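Local coordinates for protein FACT complex subunit SPT16 (Ashbya gossypii, PDB 6A8M) that probably acts in the FACT histone chaperone, which reorganises nucleosomes in transcription, replication and repair, this piece being the N-terminal domain, at residues V34-S39 with G142-E147; N284-A289 with S303-I308. All blocks are in the same frame, centred on the assembly; numbering follows the deposited sequence.

The two contacts lie in different halves of this N-terminal piece of SPT16, their centres about 45 Å apart and on opposite sides of the chain's centre. Interaction 1 belongs to the N-terminal lobe, where the end of a sheet strand meets the first turn of a helix; it is partly buried and made by apolar packing, with a glycine backbone and two carbonyl oxygens serving as surface. Interaction 2 belongs to the peptidase-like M24 domain and is mostly buried: two arms of one hairpin joined by six backbone hydrogen bonds, with side chains packing on both faces. They share no secondary-structure element.

Interaction 1: V34-S39 with G142-E147; sequences VFILGS and GKFITE
I36 meets F144 and I145 where the end of strand 32-37, flanked by helix 48-57, runs up against the first turn of helix 143-158, strand-on-helix packing within the mixed alpha/beta N-terminal lobe of SPT16. The two short axes pass 8.6 Å apart and run at 145°, closer to antiparallel than to parallel. The branch of I36 that does the work is CG2, anti to the backbone N: it sits 3.8 Å from I145 CG1 and 4.0 Å from F144 CE2, wedged against both side chains at once. The carbonyl of the same residue is touched too, with I145 CD1 3.6 Å from I36 O. I145 gets there by being extended, CG1 anti to the backbone N (chi1 -165°) and CD1 anti to CA (chi2 166°). L37 turns its CB away from the helix, its side chain touching T49 and H53, and offers its carbonyl instead, L37 O lying 4.0 Å from F144 CD2. The F144 ring also makes an edge-to-face pair with F118, which links this corner to helix 113-128. At G38 the strand has ended and the backbone itself is the packing surface: G38 CA rests 4.2 Å from I145 CB. S39 closes the contact, S39 OG lying 4.0 Å from CA of G142, the N-cap residue of the helix. T146 turns back on this start of the helix, since G142 O accepts both T146 N and T146 OG1, the hydroxyl at 2.8 Å from above the carbonyl plane.

Interaction 2: N284-A289 with S303-I308; sequences NGCILA and SRTFLI
I287 and F306 form the middle hydrogen-bonded pair of an antiparallel beta hairpin, strands 285-295 and 298-308, in the pita-bread fold of the M24 peptidase-like domain. Three hydrogen-bonded pairs, G285 with I308, I287 with F306 and A289 with R304, each give two N-H...O bonds; F306 N to I287 O, at 2.8 Å, is nearly straight (173°), whereas G285 N to I308 O bends to 140° at the strand's start. CA-H...O contacts supplement them, as from S303 CA to A289 O at 3.2 Å.

Apolar packing occupies both faces. On the face of I287, A289 and F306, which helix 179-208 covers (L203 against I287 and F306, L199 against A289), I287 CD1 crosses to I308 CG1 (3.8 Å), and A289 CB meets F306 CE2 at the ring's edge, in its plane. On the other, C286 SG touches L307 CD2 at 3.6 Å, and L288 runs alongside T305, L288 CD2 3.5 Å from T305 OG1.

The polar ends have partners beyond the two paired segments. T305 OG1 is hydrogen-bonded to Q416 O, and S303 OG to S290 OG. The R304 guanidinium is gripped by a salt bridge to D419 and by the carbonyls of Y434 and T435; its NH1 also returns to S303 O, 2.9 Å away, approaching from above that carbonyl's plane.

Interaction 1: V34-S39 with G142-E147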
loop_
_atom_site.group_PDB
_atom_site.type_symbol
_atom_site.label_atom_id
_atom_site.label_comp_id
_atom_site.label_asym_id
_atom_site.label_seq_id
_atom_site.Cartn_x
_atom_site.Cartn_y
_atom_site.Cartn_z
ATOM N N VAL A 34 12.220 -14.665 -11.633
ATOM C CA VAL A 34 12.864 -13.592 -12.391
ATOM C C VAL A 34 12.006 -12.328 -12.325
ATOM O O VAL A 34 10.825 -12.358 -12.694
ATOM C CB VAL A 34 13.111 -13.978 -13.860
ATOM C CG1 VAL A 34 13.847 -12.843 -14.557
ATOM C CG2 VAL A 34 13.917 -15.302 -13.970
ATOM N N PHE A 35 12.613 -11.218 -11.891
ATOM C CA PHE A 35 11.959 -9.914 -11.816
ATOM C C PHE A 35 12.786 -8.910 -12.607
ATOM O O PHE A 35 14.000 -8.812 -12.399
ATOM C CB PHE A 35 11.819 -9.445 -10.361
ATOM C CG PHE A 35 11.081 -10.425 -9.494
ATOM C CD1 PHE A 35 9.704 -10.437 -9.498
ATOM C CD2 PHE A 35 11.760 -11.331 -8.708
ATOM C CE1 PHE A 35 8.999 -11.340 -8.718
ATOM C CE2 PHE A 35 11.064 -12.250 -7.918
ATOM C CZ PHE A 35 9.680 -12.251 -7.928
ATOM N N ILE A 36 12.131 -8.152 -13.488
ATOM C CA ILE A 36 12.835 -7.245 -14.391
ATOM C C ILE A 36 12.231 -5.864 -14.237
ATOM O O ILE A 36 11.046 -5.667 -14.531
ATOM C CB ILE A 36 12.764 -7.696 -15.862
ATOM C CG1 ILE A 36 12.940 -9.214 -15.983
ATOM C CG2 ILE A 36 13.817 -6.957 -16.685
ATOM C CD1 ILE A 36 11.636 -9.982 -15.905
ATOM N N LEU A 37 13.045 -4.904 -13.817
ATOM C CA LEU A 37 12.592 -3.532 -13.664
ATOM C C LEU A 37 13.181 -2.734 -14.819
ATOM O O LEU A 37 14.400 -2.707 -14.998
ATOM C CB LEU A 37 13.023 -2.961 -12.311
ATOM C CG LEU A 37 11.982 -2.005 -11.700
ATOM C CD1 LEU A 37 12.194 -1.882 -10.224
ATOM C CD2 LEU A 37 11.991 -0.626 -12.389
ATOM N N GLY A 38 12.321 -2.109 -15.617
ATOM C CA GLY A 38 12.837 -1.282 -16.687
ATOM C C GLY A 38 13.015 0.154 -16.238
ATOM O O GLY A 38 13.588 0.409 -15.178
ATOM N N SER A 39 12.516 1.106 -17.019
ATOM C CA SER A 39 12.594 2.494 -16.593
ATOM C C SER A 39 11.566 2.761 -15.501
ATOM O O SER A 39 10.477 2.174 -15.480
ATOM C CB SER A 39 12.368 3.435 -17.783
ATOM O OG SER A 39 13.408 3.284 -18.742
ATOM N N GLY A 142 11.538 0.754 -21.901
ATOM C CA GLY A 142 12.965 0.949 -22.002
ATOM C C GLY A 142 13.653 -0.178 -22.758
ATOM O O GLY A 142 13.130 -1.287 -22.909
ATOM N N LYS A 143 14.855 0.139 -23.242
ATOM C CA LYS A 143 15.641 -0.787 -24.052
ATOM C C LYS A 143 15.965 -2.068 -23.285
ATOM O O LYS A 143 15.910 -3.171 -23.844
ATOM C CB LYS A 143 16.921 -0.064 -24.502
ATOM C CG LYS A 143 17.665 -0.676 -25.644
ATOM C CD LYS A 143 18.891 0.156 -26.042
ATOM C CE LYS A 143 18.533 1.538 -26.607
ATOM N NZ LYS A 143 17.967 1.543 -27.980
ATOM N N PHE A 144 16.276 -1.940 -21.994
ATOM C CA PHE A 144 16.731 -3.078 -21.194
ATOM C C PHE A 144 15.647 -4.144 -21.087
ATOM O O PHE A 144 15.856 -5.305 -21.461
ATOM C CB PHE A 144 17.145 -2.558 -19.817
ATOM C CG PHE A 144 17.652 -3.604 -18.842
ATOM C CD1 PHE A 144 18.998 -3.969 -18.823
ATOM C CD2 PHE A 144 16.814 -4.126 -17.861
ATOM C CE1 PHE A 144 19.499 -4.882 -17.867
ATOM C CE2 PHE A 144 17.294 -5.039 -16.921
ATOM C CZ PHE A 144 18.649 -5.422 -16.929
ATOM N N ILE A 145 14.466 -3.766 -20.596
ATOM C CA ILE A 145 13.409 -4.762 -20.458
ATOM C C ILE A 145 12.919 -5.240 -21.819
ATOM O O ILE A 145 12.506 -6.400 -21.960
ATOM C CB ILE A 145 12.252 -4.226 -19.589
ATOM C CG1 ILE A 145 11.345 -5.382 -19.161
ATOM C CG2 ILE A 145 11.461 -3.143 -20.326
ATOM C CD1 ILE A 145 10.383 -5.039 -18.051
ATOM N N THR A 146 12.957 -4.379 -22.844
ATOM C CA THR A 146 12.484 -4.805 -24.157
ATOM C C THR A 146 13.415 -5.856 -24.748
ATOM O O THR A 146 12.951 -6.839 -25.339
ATOM C CB THR A 146 12.347 -3.599 -25.085
ATOM O OG1 THR A 146 11.362 -2.701 -24.548
ATOM C CG2 THR A 146 11.917 -4.034 -26.498
ATOM N N GLU A 147 14.727 -5.690 -24.568
ATOM C CA GLU A 147 15.646 -6.743 -24.982
ATOM C C GLU A 147 15.406 -8.024 -24.186
ATOM O O GLU A 147 15.425 -9.124 -24.759
ATOM C CB GLU A 147 17.100 -6.280 -24.854
ATOM C CG GLU A 147 17.599 -5.441 -26.033
ATOM C CD GLU A 147 19.115 -5.478 -26.214
ATOM O OE1 GLU A 147 19.830 -5.745 -25.222
ATOM O OE2 GLU A 147 19.593 -5.232 -27.350
#

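Interaction 2: N284-A289 with S303-I308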
loop_
_atom_site.group_PDB
_atom_site.type_symbol
_atom_site.label_atom_id
_atom_site.label_comp_id
_atom_site.label_asym_id
_atom_site.label_seq_id
_atom_site.Cartn_x
_atom_site.Cartn_y
_atom_site.Cartn_z
ATOM N N ASN A 284 -23.518 20.961 3.096
ATOM C CA ASN A 284 -24.647 20.493 3.882
ATOM C C ASN A 284 -24.531 18.988 4.036
ATOM O O ASN A 284 -23.965 18.315 3.174
ATOM C CB ASN A 284 -25.985 20.818 3.221
ATOM C CG ASN A 284 -26.645 22.012 3.833
ATOM O OD1 ASN A 284 -27.063 21.980 4.998
ATOM N ND2 ASN A 284 -26.743 23.088 3.059
ATOM N N GLY A 285 -25.094 18.471 5.125
ATOM C CA GLY A 285 -25.185 17.022 5.281
ATOM C C GLY A 285 -23.821 16.377 5.455
ATOM O O GLY A 285 -23.003 16.832 6.258
ATOM N N CYS A 286 -23.558 15.300 4.704
ATOM C CA CYS A 286 -22.316 14.544 4.848
ATOM C C CYS A 286 -21.294 14.898 3.764
ATOM O O CYS A 286 -21.631 15.018 2.577
ATOM C CB CYS A 286 -22.594 13.034 4.822
ATOM S SG CYS A 286 -23.686 12.477 6.150
ATOM N N ILE A 287 -20.038 15.068 4.185
ATOM C CA ILE A 287 -18.918 15.293 3.278
ATOM C C ILE A 287 -17.832 14.271 3.596
ATOM O O ILE A 287 -17.420 14.140 4.757
ATOM C CB ILE A 287 -18.373 16.724 3.398
ATOM C CG1 ILE A 287 -19.508 17.712 3.107
ATOM C CG2 ILE A 287 -17.153 16.919 2.479
ATOM C CD1 ILE A 287 -19.142 19.151 3.352
ATOM N N LEU A 288 -17.388 13.538 2.577
ATOM C CA LEU A 288 -16.404 12.480 2.746
ATOM C C LEU A 288 -15.020 12.978 2.360
ATOM O O LEU A 288 -14.843 13.628 1.321
ATOM C CB LEU A 288 -16.749 11.266 1.885
ATOM C CG LEU A 288 -18.172 10.707 2.014
ATOM C CD1 LEU A 288 -18.257 9.414 1.211
ATOM C CD2 LEU A 288 -18.588 10.477 3.452
ATOM N N ALA A 289 -14.032 12.629 3.176
ATOM C CA ALA A 289 -12.655 12.982 2.875
ATOM C C ALA A 289 -11.748 11.795 3.140
ATOM O O ALA A 289 -11.969 11.040 4.092
ATOM C CB ALA A 289 -12.206 14.178 3.716
ATOM N N SER A 303 -9.789 8.068 6.547
ATOM C CA SER A 303 -10.995 8.624 5.941
ATOM C C SER A 303 -11.886 9.132 7.056
ATOM O O SER A 303 -12.045 8.470 8.084
ATOM C CB SER A 303 -11.782 7.612 5.092
ATOM O OG SER A 303 -11.065 7.237 3.931
ATOM N N ARG A 304 -12.482 10.291 6.837
ATOM C CA ARG A 304 -13.387 10.870 7.822
ATOM C C ARG A 304 -14.644 11.320 7.102
ATOM O O ARG A 304 -14.631 11.606 5.893
ATOM C CB ARG A 304 -12.751 12.070 8.554
ATOM C CG ARG A 304 -11.541 11.677 9.393
ATOM C CD ARG A 304 -11.999 10.837 10.568
ATOM N NE ARG A 304 -10.956 10.493 11.539
ATOM C CZ ARG A 304 -10.352 9.306 11.562
ATOM N NH1 ARG A 304 -10.649 8.389 10.625
ATOM N NH2 ARG A 304 -9.458 9.025 12.511
ATOM N N THR A 305 -15.729 11.400 7.859
ATOM C CA THR A 305 -16.957 12.034 7.399
ATOM C C THR A 305 -17.144 13.313 8.207
ATOM O O THR A 305 -17.007 13.301 9.438
ATOM C CB THR A 305 -18.165 11.107 7.593
ATOM O OG1 THR A 305 -17.964 9.889 6.877
ATOM C CG2 THR A 305 -19.441 11.767 7.077
ATOM N N PHE A 306 -17.409 14.419 7.524
ATOM C CA PHE A 306 -17.718 15.671 8.191
ATOM C C PHE A 306 -19.207 15.946 8.008
ATOM O O PHE A 306 -19.769 15.663 6.946
ATOM C CB PHE A 306 -16.852 16.804 7.649
ATOM C CG PHE A 306 -15.379 16.544 7.786
ATOM C CD1 PHE A 306 -14.725 16.779 8.989
ATOM C CD2 PHE A 306 -14.659 16.026 6.728
ATOM C CE1 PHE A 306 -13.349 16.518 9.131
ATOM C CE2 PHE A 306 -13.303 15.736 6.857
ATOM C CZ PHE A 306 -12.636 15.990 8.052
ATOM N N LEU A 307 -19.852 16.420 9.073
ATOM C CA LEU A 307 -21.294 16.660 9.086
ATOM C C LEU A 307 -21.551 18.157 9.195
ATOM O O LEU A 307 -21.022 18.815 10.096
ATOM C CB LEU A 307 -21.970 15.923 10.251
ATOM C CG LEU A 307 -21.693 14.427 10.380
ATOM C CD1 LEU A 307 -22.360 13.878 11.649
ATOM C CD2 LEU A 307 -22.209 13.724 9.163
ATOM N N ILE A 308 -22.340 18.693 8.266
ATOM C CA ILE A 308 -22.715 20.106 8.257
ATOM C C ILE A 308 -24.212 20.167 8.485
ATOM O O ILE A 308 -24.986 19.761 7.611
ATOM C CB ILE A 308 -22.366 20.798 6.935
ATOM C CG1 ILE A 308 -20.931 20.456 6.496
ATOM C CG2 ILE A 308 -22.667 22.294 7.037
ATOM C CD1 ILE A 308 -19.879 20.758 7.516
#